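Local coordinates for ribosome maturation protein SDO1 homolog (Methanothermobacter thermautotrophicus, PDB 2WBM), which probably binds the ribosome and its RNA and serves in ribosome maturation, as a conformationally flexible archaeal member of the SBDS family, at residues 41-46 against 99-104; 83-86 against 90-93; 184-189 against 209-214; 197-202 against 239-244. All coordinates share one frame; numbering follows the deposited sequence.

Contact 1: 41-46 against 99-104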
loop_
_atom_site.group_PDB
_atom_site.type_symbol
_atom_site.label_atom_id
_atom_site.label_comp_id
_atom_site.label_asym_id
_atom_site.label_seq_id
_atom_site.Cartn_x
_atom_site.Cartn_y
_atom_site.Cartn_z
ATOM N N VAL A 41 -4.433 -24.014 0.003
ATOM C CA VAL A 41 -4.004 -23.584 -1.331
ATOM C C VAL A 41 -2.777 -22.692 -1.229
ATOM O O VAL A 41 -2.548 -22.068 -0.194
ATOM C CB VAL A 41 -5.149 -22.844 -2.102
ATOM C CG1 VAL A 41 -6.216 -23.854 -2.545
ATOM C CG2 VAL A 41 -5.772 -21.687 -1.251
ATOM N N LEU A 42 -1.976 -22.669 -2.293
ATOM C CA LEU A 42 -0.765 -21.859 -2.346
ATOM C C LEU A 42 -1.110 -20.600 -3.109
ATOM O O LEU A 42 -1.591 -20.678 -4.250
ATOM C CB LEU A 42 0.353 -22.613 -3.066
ATOM C CG LEU A 42 0.939 -23.756 -2.230
ATOM C CD1 LEU A 42 1.817 -24.679 -3.093
ATOM C CD2 LEU A 42 1.753 -23.140 -1.094
ATOM N N VAL A 43 -0.892 -19.452 -2.474
ATOM C CA VAL A 43 -1.380 -18.177 -3.006
ATOM C C VAL A 43 -0.369 -17.032 -2.924
ATOM O O VAL A 43 0.516 -17.003 -2.064
ATOM C CB VAL A 43 -2.724 -17.716 -2.310
ATOM C CG1 VAL A 43 -3.863 -18.714 -2.558
ATOM C CG2 VAL A 43 -2.525 -17.471 -0.802
ATOM N N ASP A 44 -0.510 -16.083 -3.845
ATOM C CA ASP A 44 0.216 -14.828 -3.801
ATOM C C ASP A 44 -0.306 -14.053 -2.580
ATOM O O ASP A 44 -1.509 -13.817 -2.485
ATOM C CB ASP A 44 -0.073 -14.039 -5.084
ATOM C CG ASP A 44 0.693 -12.740 -5.168
ATOM O OD1 ASP A 44 0.522 -11.877 -4.280
ATOM O OD2 ASP A 44 1.438 -12.551 -6.159
ATOM N N PRO A 45 0.587 -13.666 -1.648
ATOM C CA PRO A 45 0.083 -13.082 -0.400
ATOM C C PRO A 45 -0.541 -11.696 -0.614
ATOM O O PRO A 45 -1.536 -11.359 0.050
ATOM C CB PRO A 45 1.340 -12.984 0.478
ATOM C CG PRO A 45 2.480 -12.904 -0.491
ATOM C CD PRO A 45 2.055 -13.825 -1.625
ATOM N N ASP A 46 0.021 -10.920 -1.537
ATOM C CA ASP A 46 -0.490 -9.573 -1.812
ATOM C C ASP A 46 -1.869 -9.684 -2.463
ATOM O O ASP A 46 -2.820 -9.021 -2.053
ATOM C CB ASP A 46 0.455 -8.811 -2.733
ATOM C CG ASP A 46 1.768 -8.459 -2.062
ATOM O OD1 ASP A 46 1.769 -8.113 -0.859
ATOM O OD2 ASP A 46 2.807 -8.516 -2.750
ATOM N N VAL A 99 -13.678 -19.810 -1.114
ATOM C CA VAL A 99 -14.167 -20.153 0.237
ATOM C C VAL A 99 -12.990 -20.242 1.225
ATOM O O VAL A 99 -13.053 -19.696 2.339
ATOM C CB VAL A 99 -14.998 -21.460 0.253
ATOM C CG1 VAL A 99 -15.572 -21.707 1.651
ATOM C CG2 VAL A 99 -16.142 -21.363 -0.776
ATOM N N ILE A 100 -11.911 -20.890 0.804
ATOM C CA ILE A 100 -10.728 -20.988 1.664
ATOM C C ILE A 100 -10.184 -19.583 1.952
ATOM O O ILE A 100 -9.885 -19.244 3.106
ATOM C CB ILE A 100 -9.641 -21.897 1.083
ATOM C CG1 ILE A 100 -10.157 -23.337 0.974
ATOM C CG2 ILE A 100 -8.389 -21.849 1.971
ATOM C CD1 ILE A 100 -9.149 -24.310 0.350
ATOM N N LEU A 101 -10.082 -18.754 0.916
ATOM C CA LEU A 101 -9.588 -17.379 1.100
ATOM C C LEU A 101 -10.460 -16.519 2.014
ATOM O O LEU A 101 -9.960 -15.736 2.851
ATOM C CB LEU A 101 -9.404 -16.689 -0.258
ATOM C CG LEU A 101 -8.220 -17.193 -1.094
ATOM C CD1 LEU A 101 -8.309 -16.648 -2.504
ATOM C CD2 LEU A 101 -6.881 -16.802 -0.441
ATOM N N ARG A 102 -11.775 -16.647 1.861
ATOM C CA ARG A 102 -12.674 -15.782 2.587
ATOM C C ARG A 102 -12.980 -16.259 3.999
ATOM O O ARG A 102 -13.241 -15.440 4.862
ATOM C CB ARG A 102 -13.960 -15.553 1.791
ATOM C CG ARG A 102 -13.729 -14.655 0.584
ATOM C CD ARG A 102 -14.868 -14.768 -0.404
ATOM N NE ARG A 102 -14.730 -13.819 -1.509
ATOM C CZ ARG A 102 -15.221 -14.018 -2.728
ATOM N NH1 ARG A 102 -15.873 -15.136 -3.007
ATOM N NH2 ARG A 102 -15.056 -13.102 -3.669
ATOM N N ARG A 103 -12.929 -17.570 4.230
ATOM C CA ARG A 103 -13.329 -18.141 5.522
ATOM C C ARG A 103 -12.158 -18.689 6.334
ATOM O O ARG A 103 -12.311 -18.962 7.531
ATOM C CB ARG A 103 -14.347 -19.275 5.321
ATOM C CG ARG A 103 -15.697 -18.861 4.708
ATOM C CD ARG A 103 -16.504 -18.020 5.647
ATOM N NE ARG A 103 -17.877 -17.850 5.182
ATOM C CZ ARG A 103 -18.957 -18.298 5.821
ATOM N NH1 ARG A 103 -18.840 -18.948 6.975
ATOM N NH2 ARG A 103 -20.162 -18.081 5.311
ATOM N N GLY A 104 -11.012 -18.842 5.683
ATOM C CA GLY A 104 -9.858 -19.523 6.275
ATOM C C GLY A 104 -8.811 -18.598 6.858
ATOM O O GLY A 104 -9.073 -17.406 7.103
#
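Val41 and Val43, both on the same face of strand 37-43, pack against Ile100 and Leu101 in the last turns of helix 93-103: a helix lying on the antiparallel sheet of the SBDS N-terminal domain. The dense side is purely aliphatic. Ile100 meets Val41 with both its branches, CD1 lying 4.1 Å from Val41 CG1 and CG2 lying 4.2 Å from Val41 CG2, and the two forked chains cross obliquely. An extended outer branch (chi2 178°) points Ile100 CD1 out toward Val41. Beta-branched valines suit the strand, where they give short, stiff surfaces for the helix to rest on. Around Leu101, Ala48, Phe51 and Val63 continue the apolar packing, and Arg52 NE bonds to the Leu101 carbonyl.

The loose side is charged and open to solvent. Arg102 and Arg103 leave the far face of the helix. Asp44 caps helix 45-52 through OD1 and Leu47 N, and Asp46 stands exposed in the first turn of that helix. The first bond of Leu101 does not aim at the strand, but its end comes nearer; it lies alongside Val43, the two chains pointing opposite ways, with Leu101 CD2 4.2 Å from Val43 CG1.

Contact 2: 83-86 against 90-93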
loop_
_atom_site.group_PDB
_atom_site.type_symbol
_atom_site.label_atom_id
_atom_site.label_comp_id
_atom_site.label_asym_id
_atom_site.label_seq_id
_atom_site.Cartn_x
_atom_site.Cartn_y
_atom_site.Cartn_z
ATOM N N ALA A 83 -13.742 -35.629 -0.866
ATOM C CA ALA A 83 -13.643 -34.800 0.345
ATOM C C ALA A 83 -14.056 -33.346 0.069
ATOM O O ALA A 83 -14.759 -32.727 0.880
ATOM C CB ALA A 83 -12.232 -34.845 0.932
ATOM N N MET A 84 -13.637 -32.817 -1.079
ATOM C CA MET A 84 -14.022 -31.449 -1.444
ATOM C C MET A 84 -15.514 -31.326 -1.663
ATOM O O MET A 84 -16.116 -30.352 -1.215
ATOM C CB MET A 84 -13.237 -30.952 -2.656
ATOM C CG MET A 84 -11.788 -30.653 -2.321
ATOM S SD MET A 84 -10.911 -29.959 -3.734
ATOM C CE MET A 84 -10.766 -31.341 -4.853
ATOM N N ARG A 85 -16.113 -32.319 -2.322
ATOM C CA ARG A 85 -17.564 -32.323 -2.533
ATOM C C ARG A 85 -18.300 -32.391 -1.195
ATOM O O ARG A 85 -19.331 -31.750 -1.020
ATOM C CB ARG A 85 -17.999 -33.478 -3.445
ATOM C CG ARG A 85 -17.625 -33.288 -4.914
ATOM C CD ARG A 85 -18.271 -34.340 -5.821
ATOM N NE ARG A 85 -17.839 -35.704 -5.493
ATOM C CZ ARG A 85 -16.880 -36.375 -6.134
ATOM N NH1 ARG A 85 -16.234 -35.816 -7.158
ATOM N NH2 ARG A 85 -16.565 -37.610 -5.747
ATOM N N LYS A 86 -17.776 -33.177 -0.256
ATOM C CA LYS A 86 -18.400 -33.291 1.059
ATOM C C LYS A 86 -18.397 -31.938 1.787
ATOM O O LYS A 86 -19.407 -31.539 2.355
ATOM C CB LYS A 86 -17.707 -34.379 1.904
ATOM C CG LYS A 86 -18.309 -34.621 3.289
ATOM C CD LYS A 86 -19.639 -35.352 3.243
ATOM C CE LYS A 86 -20.074 -35.762 4.649
ATOM N NZ LYS A 86 -21.436 -36.338 4.652
ATOM N N THR A 90 -18.434 -28.894 -4.109
ATOM C CA THR A 90 -17.774 -28.768 -5.404
ATOM C C THR A 90 -16.352 -29.322 -5.292
ATOM O O THR A 90 -15.731 -29.251 -4.224
ATOM C CB THR A 90 -17.759 -27.293 -5.907
ATOM O OG1 THR A 90 -17.011 -27.197 -7.123
ATOM C CG2 THR A 90 -17.158 -26.345 -4.869
ATOM N N ALA A 91 -15.840 -29.884 -6.386
ATOM C CA ALA A 91 -14.442 -30.324 -6.418
ATOM C C ALA A 91 -13.594 -29.426 -7.326
ATOM O O ALA A 91 -12.413 -29.708 -7.560
ATOM C CB ALA A 91 -14.334 -31.794 -6.847
ATOM N N ASP A 92 -14.200 -28.341 -7.814
ATOM C CA ASP A 92 -13.520 -27.368 -8.658
ATOM C C ASP A 92 -12.613 -26.473 -7.811
ATOM O O ASP A 92 -13.110 -25.695 -6.993
ATOM C CB ASP A 92 -14.559 -26.516 -9.409
ATOM C CG ASP A 92 -13.925 -25.587 -10.449
ATOM O OD1 ASP A 92 -12.706 -25.321 -10.373
ATOM O OD2 ASP A 92 -14.656 -25.130 -11.349
ATOM N N PRO A 93 -11.284 -26.564 -8.003
ATOM C CA PRO A 93 -10.354 -25.710 -7.224
ATOM C C PRO A 93 -10.642 -24.210 -7.344
ATOM O O PRO A 93 -10.358 -23.463 -6.409
ATOM C CB PRO A 93 -8.992 -26.019 -7.849
ATOM C CG PRO A 93 -9.138 -27.432 -8.330
ATOM C CD PRO A 93 -10.549 -27.467 -8.914
#
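Thr90 OG1 is held from two quarters in the loop that folds back against Met84 and Arg85: the backbone N of Asp92 donates to it over 3.1 Å at 161°, closing an ST turn, and Glu95 OE1 is hydrogen-bonded to the same hydroxyl. Threonine suits the place because its hydroxyl can serve both partners at once. The turn sets the Thr90 carbonyl and Ala91 against helix 81-88. Thr90 O lies 3.4 Å from Met84 CB, and it also comes to 3.2 Å from Met84 O; these are two acceptors that cannot bond to each other, so that approach is only tolerated.

Met84 supplies the flexible filler. Its chain runs out and then bends at the thioether (chi3 -71°), which brings Met84 CE to 3.6 Å from Ala91 O and to 4.1 Å from Ala91 CB. Arg85 CG likewise lies 4.1 Å from Ala91 CB, so the small alanine is flanked by one apolar chain and by the aliphatic root of an exposed arginine.

Asp92 then caps helix 93-103 through OD1 and Leu94 N. The contact thus closes the short connection between helices 81-88 and 93-103, with Val69 touching both Met84 and Pro93 and Ala79 also packing on Met84.

Contact 3: 184-189 against 209-214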
loop_
_atom_site.group_PDB
_atom_site.type_symbol
_atom_site.label_atom_id
_atom_site.label_comp_id
_atom_site.label_asym_id
_atom_site.label_seq_id
_atom_site.Cartn_x
_atom_site.Cartn_y
_atom_site.Cartn_z
ATOM N N LYS A 184 -4.241 17.021 2.188
ATOM C CA LYS A 184 -3.637 17.493 0.962
ATOM C C LYS A 184 -3.424 18.991 1.139
ATOM O O LYS A 184 -4.166 19.640 1.879
ATOM C CB LYS A 184 -4.543 17.260 -0.254
ATOM C CG LYS A 184 -5.052 15.838 -0.432
ATOM C CD LYS A 184 -3.973 14.859 -0.867
ATOM C CE LYS A 184 -4.574 13.440 -0.971
ATOM N NZ LYS A 184 -3.550 12.370 -1.157
ATOM N N VAL A 185 -2.394 19.520 0.495
ATOM C CA VAL A 185 -2.154 20.967 0.497
ATOM C C VAL A 185 -2.016 21.444 -0.935
ATOM O O VAL A 185 -1.715 20.650 -1.834
ATOM C CB VAL A 185 -0.906 21.374 1.310
ATOM C CG1 VAL A 185 -1.010 20.864 2.759
ATOM C CG2 VAL A 185 0.364 20.882 0.640
ATOM N N ARG A 186 -2.249 22.734 -1.148
ATOM C CA ARG A 186 -2.097 23.318 -2.486
ATOM C C ARG A 186 -0.925 24.276 -2.486
ATOM O O ARG A 186 -0.817 25.129 -1.608
ATOM C CB ARG A 186 -3.392 24.016 -2.925
ATOM C CG ARG A 186 -4.447 23.004 -3.402
ATOM C CD ARG A 186 -5.632 23.644 -4.119
ATOM N NE ARG A 186 -6.660 22.635 -4.400
ATOM C CZ ARG A 186 -7.702 22.802 -5.217
ATOM N NH1 ARG A 186 -7.878 23.949 -5.864
ATOM N NH2 ARG A 186 -8.575 21.812 -5.390
ATOM N N VAL A 187 -0.037 24.101 -3.461
ATOM C CA VAL A 187 1.169 24.889 -3.560
ATOM C C VAL A 187 1.128 25.624 -4.887
ATOM O O VAL A 187 0.864 25.016 -5.923
ATOM C CB VAL A 187 2.406 23.961 -3.552
ATOM C CG1 VAL A 187 3.690 24.777 -3.683
ATOM C CG2 VAL A 187 2.416 23.075 -2.260
ATOM N N ALA A 188 1.382 26.925 -4.857
ATOM C CA ALA A 188 1.493 27.692 -6.091
ATOM C C ALA A 188 2.971 27.758 -6.428
ATOM O O ALA A 188 3.812 28.116 -5.576
ATOM C CB ALA A 188 0.925 29.098 -5.909
ATOM N N ILE A 189 3.302 27.394 -7.658
ATOM C CA ILE A 189 4.694 27.455 -8.085
ATOM C C ILE A 189 4.813 28.399 -9.268
ATOM O O ILE A 189 3.850 28.601 -10.016
ATOM C CB ILE A 189 5.262 26.044 -8.441
ATOM C CG1 ILE A 189 4.696 25.536 -9.780
ATOM C CG2 ILE A 189 4.956 25.035 -7.323
ATOM C CD1 ILE A 189 5.340 24.247 -10.278
ATOM N N ILE A 209 -2.275 19.052 -11.015
ATOM C CA ILE A 209 -2.400 20.489 -11.327
ATOM C C ILE A 209 -3.868 20.878 -11.330
ATOM O O ILE A 209 -4.664 20.326 -12.101
ATOM C CB ILE A 209 -1.752 20.806 -12.699
ATOM C CG1 ILE A 209 -0.260 20.488 -12.641
ATOM C CG2 ILE A 209 -2.030 22.278 -13.114
ATOM C CD1 ILE A 209 0.420 20.505 -14.009
ATOM N N THR A 210 -4.236 21.820 -10.459
ATOM C CA THR A 210 -5.633 22.272 -10.376
ATOM C C THR A 210 -5.842 23.540 -11.214
ATOM O O THR A 210 -6.938 23.821 -11.664
ATOM C CB THR A 210 -6.053 22.531 -8.915
ATOM O OG1 THR A 210 -5.237 23.567 -8.354
ATOM C CG2 THR A 210 -5.900 21.250 -8.085
ATOM N N ASN A 211 -4.778 24.319 -11.366
ATOM C CA ASN A 211 -4.819 25.545 -12.157
ATOM C C ASN A 211 -3.420 25.791 -12.705
ATOM O O ASN A 211 -2.413 25.477 -12.061
ATOM C CB ASN A 211 -5.269 26.782 -11.329
ATOM C CG ASN A 211 -6.530 26.566 -10.538
ATOM O OD1 ASN A 211 -7.655 26.965 -10.950
ATOM N ND2 ASN A 211 -6.376 25.977 -9.377
ATOM N N GLU A 212 -3.340 26.359 -13.905
ATOM C CA GLU A 212 -2.056 26.765 -14.449
ATOM C C GLU A 212 -2.252 27.888 -15.431
ATOM O O GLU A 212 -3.262 27.924 -16.127
ATOM C CB GLU A 212 -1.310 25.586 -15.098
ATOM C CG GLU A 212 -2.116 24.732 -16.092
ATOM C CD GLU A 212 -2.313 25.402 -17.444
ATOM O OE1 GLU A 212 -3.433 25.315 -18.001
ATOM O OE2 GLU A 212 -1.362 26.023 -17.941
ATOM N N GLU A 213 -1.312 28.829 -15.444
ATOM C CA GLU A 213 -1.451 30.039 -16.250
ATOM C C GLU A 213 -0.111 30.520 -16.737
ATOM O O GLU A 213 0.795 30.808 -15.938
ATOM C CB GLU A 213 -2.090 31.183 -15.442
ATOM C CG GLU A 213 -3.585 31.088 -15.243
ATOM C CD GLU A 213 -4.354 31.221 -16.537
ATOM O OE1 GLU A 213 -4.084 32.152 -17.310
ATOM O OE2 GLU A 213 -5.241 30.389 -16.768
ATOM N N TRP A 214 0.023 30.633 -18.058
ATOM C CA TRP A 214 1.177 31.320 -18.615
ATOM C C TRP A 214 1.114 32.807 -18.260
ATOM O O TRP A 214 0.062 33.427 -18.378
ATOM C CB TRP A 214 1.210 31.130 -20.129
ATOM C CG TRP A 214 1.583 29.740 -20.468
ATOM C CD1 TRP A 214 0.746 28.687 -20.688
ATOM C CD2 TRP A 214 2.918 29.229 -20.577
ATOM N NE1 TRP A 214 1.475 27.550 -20.944
ATOM C CE2 TRP A 214 2.813 27.854 -20.886
ATOM C CE3 TRP A 214 4.187 29.802 -20.439
ATOM C CZ2 TRP A 214 3.937 27.035 -21.077
ATOM C CZ3 TRP A 214 5.310 28.993 -20.636
ATOM C CH2 TRP A 214 5.173 27.621 -20.951
#
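Segments 184-189, on strand 181-191, and 209-214, on strand 208-214, run in the same direction but are not sheet neighbours, Arg186 CA and Thr210 CA being 8.7 Å apart at their nearest, because strand 220-227 pairs antiparallel with each of those strands. Arg186 reaches across that middle strand. Its chain is extended from CG to NE, the length of arginine suiting this reach, and it brings the guanidinium under Thr210. Thr210 CG2 sits 3.7 Å above the guanidinium plane, over its centre, so the methyl rests on the flat cation. The hydroxyl lies over the same group, with Thr210 OG1 3.6 Å from Arg186 NH1, and makes no hydrogen bond to it. Arg186 NE forms a salt bridge with Glu225 of strand 220-227.

The order 247-250, 181-191, 220-227, 208-214, with two helices on one face, is that of a ferredoxin-like domain. At its edge Thr210 and Asn211 both face Val223 in a classic beta bulge, and here the chain turns a corner. With chi1 at 61°, Thr210 puts OG1 between its own N and carbonyl carbon, where it makes a weak hydrogen bond with Val223 O and accepts another weak one from Asn211 ND2 (2.9 Å, 118°). With an alanine here, the guanidinium would probably lose the methyl over its face, and Asn211 ND2 would be left without its hydroxyl acceptor. Asn211 ND2 itself approaches Arg186 NH1 obliquely, at 4.3 Å.

Contact 4: 197-202 against 239-244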
loop_
_atom_site.group_PDB
_atom_site.type_symbol
_atom_site.label_atom_id
_atom_site.label_comp_id
_atom_site.label_asym_id
_atom_site.label_seq_id
_atom_site.Cartn_x
_atom_site.Cartn_y
_atom_site.Cartn_z
ATOM N N GLY A 197 7.299 22.449 -19.589
ATOM C CA GLY A 197 7.172 21.077 -20.098
ATOM C C GLY A 197 7.814 20.070 -19.155
ATOM O O GLY A 197 7.184 19.088 -18.758
ATOM N N SER A 198 9.064 20.332 -18.778
ATOM C CA SER A 198 9.806 19.482 -17.840
ATOM C C SER A 198 9.193 19.397 -16.446
ATOM O O SER A 198 9.200 18.327 -15.835
ATOM C CB SER A 198 11.256 19.961 -17.715
ATOM O OG SER A 198 11.958 19.757 -18.920
ATOM N N ALA A 199 8.676 20.521 -15.944
ATOM C CA ALA A 199 8.046 20.570 -14.622
ATOM C C ALA A 199 6.759 19.744 -14.563
ATOM O O ALA A 199 6.451 19.134 -13.543
ATOM C CB ALA A 199 7.766 22.009 -14.211
ATOM N N TYR A 200 6.027 19.710 -15.669
ATOM C CA TYR A 200 4.815 18.898 -15.735
ATOM C C TYR A 200 5.122 17.441 -15.362
ATOM O O TYR A 200 4.385 16.830 -14.582
ATOM C CB TYR A 200 4.176 19.014 -17.120
ATOM C CG TYR A 200 2.980 18.126 -17.305
ATOM C CD1 TYR A 200 1.702 18.566 -16.951
ATOM C CD2 TYR A 200 3.121 16.842 -17.839
ATOM C CE1 TYR A 200 0.594 17.744 -17.114
ATOM C CE2 TYR A 200 2.019 16.009 -18.012
ATOM C CZ TYR A 200 0.760 16.468 -17.644
ATOM O OH TYR A 200 -0.329 15.654 -17.816
ATOM N N GLY A 201 6.225 16.903 -15.890
ATOM C CA GLY A 201 6.648 15.540 -15.588
ATOM C C GLY A 201 7.006 15.341 -14.122
ATOM O O GLY A 201 6.633 14.333 -13.523
ATOM N N VAL A 202 7.727 16.300 -13.544
ATOM C CA VAL A 202 8.094 16.248 -12.121
ATOM C C VAL A 202 6.846 16.299 -11.246
ATOM O O VAL A 202 6.673 15.478 -10.339
ATOM C CB VAL A 202 9.072 17.395 -11.741
ATOM C CG1 VAL A 202 9.238 17.487 -10.217
ATOM C CG2 VAL A 202 10.417 17.164 -12.411
ATOM N N SER A 239 13.395 22.634 -7.227
ATOM C CA SER A 239 14.597 23.447 -7.169
ATOM C C SER A 239 15.740 22.774 -7.933
ATOM O O SER A 239 16.477 23.441 -8.650
ATOM C CB SER A 239 14.991 23.744 -5.724
ATOM O OG SER A 239 16.202 24.483 -5.685
ATOM N N GLU A 240 15.867 21.454 -7.800
ATOM C CA GLU A 240 16.913 20.716 -8.517
ATOM C C GLU A 240 16.702 20.758 -10.033
ATOM O O GLU A 240 17.651 20.960 -10.800
ATOM C CB GLU A 240 17.022 19.276 -8.007
ATOM C CG GLU A 240 17.792 19.159 -6.693
ATOM C CD GLU A 240 17.590 17.826 -5.970
ATOM O OE1 GLU A 240 16.996 16.891 -6.549
ATOM O OE2 GLU A 240 18.034 17.714 -4.806
ATOM N N LEU A 241 15.453 20.598 -10.449
ATOM C CA LEU A 241 15.078 20.685 -11.856
ATOM C C LEU A 241 15.439 22.029 -12.490
ATOM O O LEU A 241 16.049 22.079 -13.566
ATOM C CB LEU A 241 13.577 20.444 -12.011
ATOM C CG LEU A 241 13.054 20.465 -13.448
ATOM C CD1 LEU A 241 13.510 19.210 -14.228
ATOM C CD2 LEU A 241 11.551 20.622 -13.450
ATOM N N THR A 242 15.069 23.103 -11.802
ATOM C CA THR A 242 15.133 24.459 -12.336
ATOM C C THR A 242 16.439 25.134 -11.946
ATOM O O THR A 242 16.640 26.319 -12.216
ATOM C CB THR A 242 13.970 25.322 -11.800
ATOM O OG1 THR A 242 14.027 25.356 -10.365
ATOM C CG2 THR A 242 12.604 24.788 -12.264
ATOM N N GLY A 243 17.322 24.378 -11.296
ATOM C CA GLY A 243 18.601 24.910 -10.809
ATOM C C GLY A 243 18.388 26.120 -9.915
ATOM O O GLY A 243 19.145 27.087 -9.983
ATOM N N GLY A 244 17.341 26.073 -9.092
ATOM C CA GLY A 244 17.057 27.143 -8.143
ATOM C C GLY A 244 16.126 28.210 -8.684
ATOM O O GLY A 244 15.724 29.120 -7.949
#
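Ser198 is the first residue of 197-202 to meet Leu241, and it does so at the exposed border, its CB 4.2 Å from Leu241 CD1. One residue on, Ala199 is buried and lets the leucine come right up to the helix backbone: Leu241 CD2 is 3.7 Å from Ala199 CA and 4.1 Å from Ala199 CB. Small alanine leaves that backbone within reach of the leucine methyl. Tyr200 turns away, and the next turn brings Val202 to the same face, its CG2 touching Leu241 CD2 at 3.8 Å and Leu241 CD1 at 4.1 Å. Val202 and Leu241 pass side by side, each heading for the other's helix.

One leucine therefore serves three residues spaced along a helical face. Its CG stands anti to the backbone N (chi1 -178°), which sends the forked end toward helix 196-206, and Met195 touches it too. Just beyond, Gly243 ends helix 231-241 in a Schellman motif: its phi is 55°, a conformation glycine adopts easily, and Gly244 N bonds to Ser239 O over 2.8 Å.

Helices 196-206 and 231-241 are the two helices of the ferredoxin-like C-terminal domain, side by side on one face of its sheet, where Ile191 of strand 181-191 touches both Ala199 and Thr242.

Overall arrangement
The four contacts fall into two distant pairs. Contacts 1 and 2 belong to the N-terminal domain, contact 2 nested within the chain loop that contact 1 closes; its segment 90-93 leads into helix 93-103, whose last turns form part of contact 1. Contacts 3 and 4 lie in the C-terminal domain on the other side of the chain's centre, their centres about 14 Å apart, and Ile209 packs on Tyr200 where they meet. Contact 1 is wholly buried and aliphatic. Contacts 2 and 4 are partly buried; the former mixes a polar turn with methionine packing, whereas the latter is helix-to-helix and apolar. Contact 3 lies at the surface, where a threonine methyl covers a guanidinium whose salt bridge goes to a third strand.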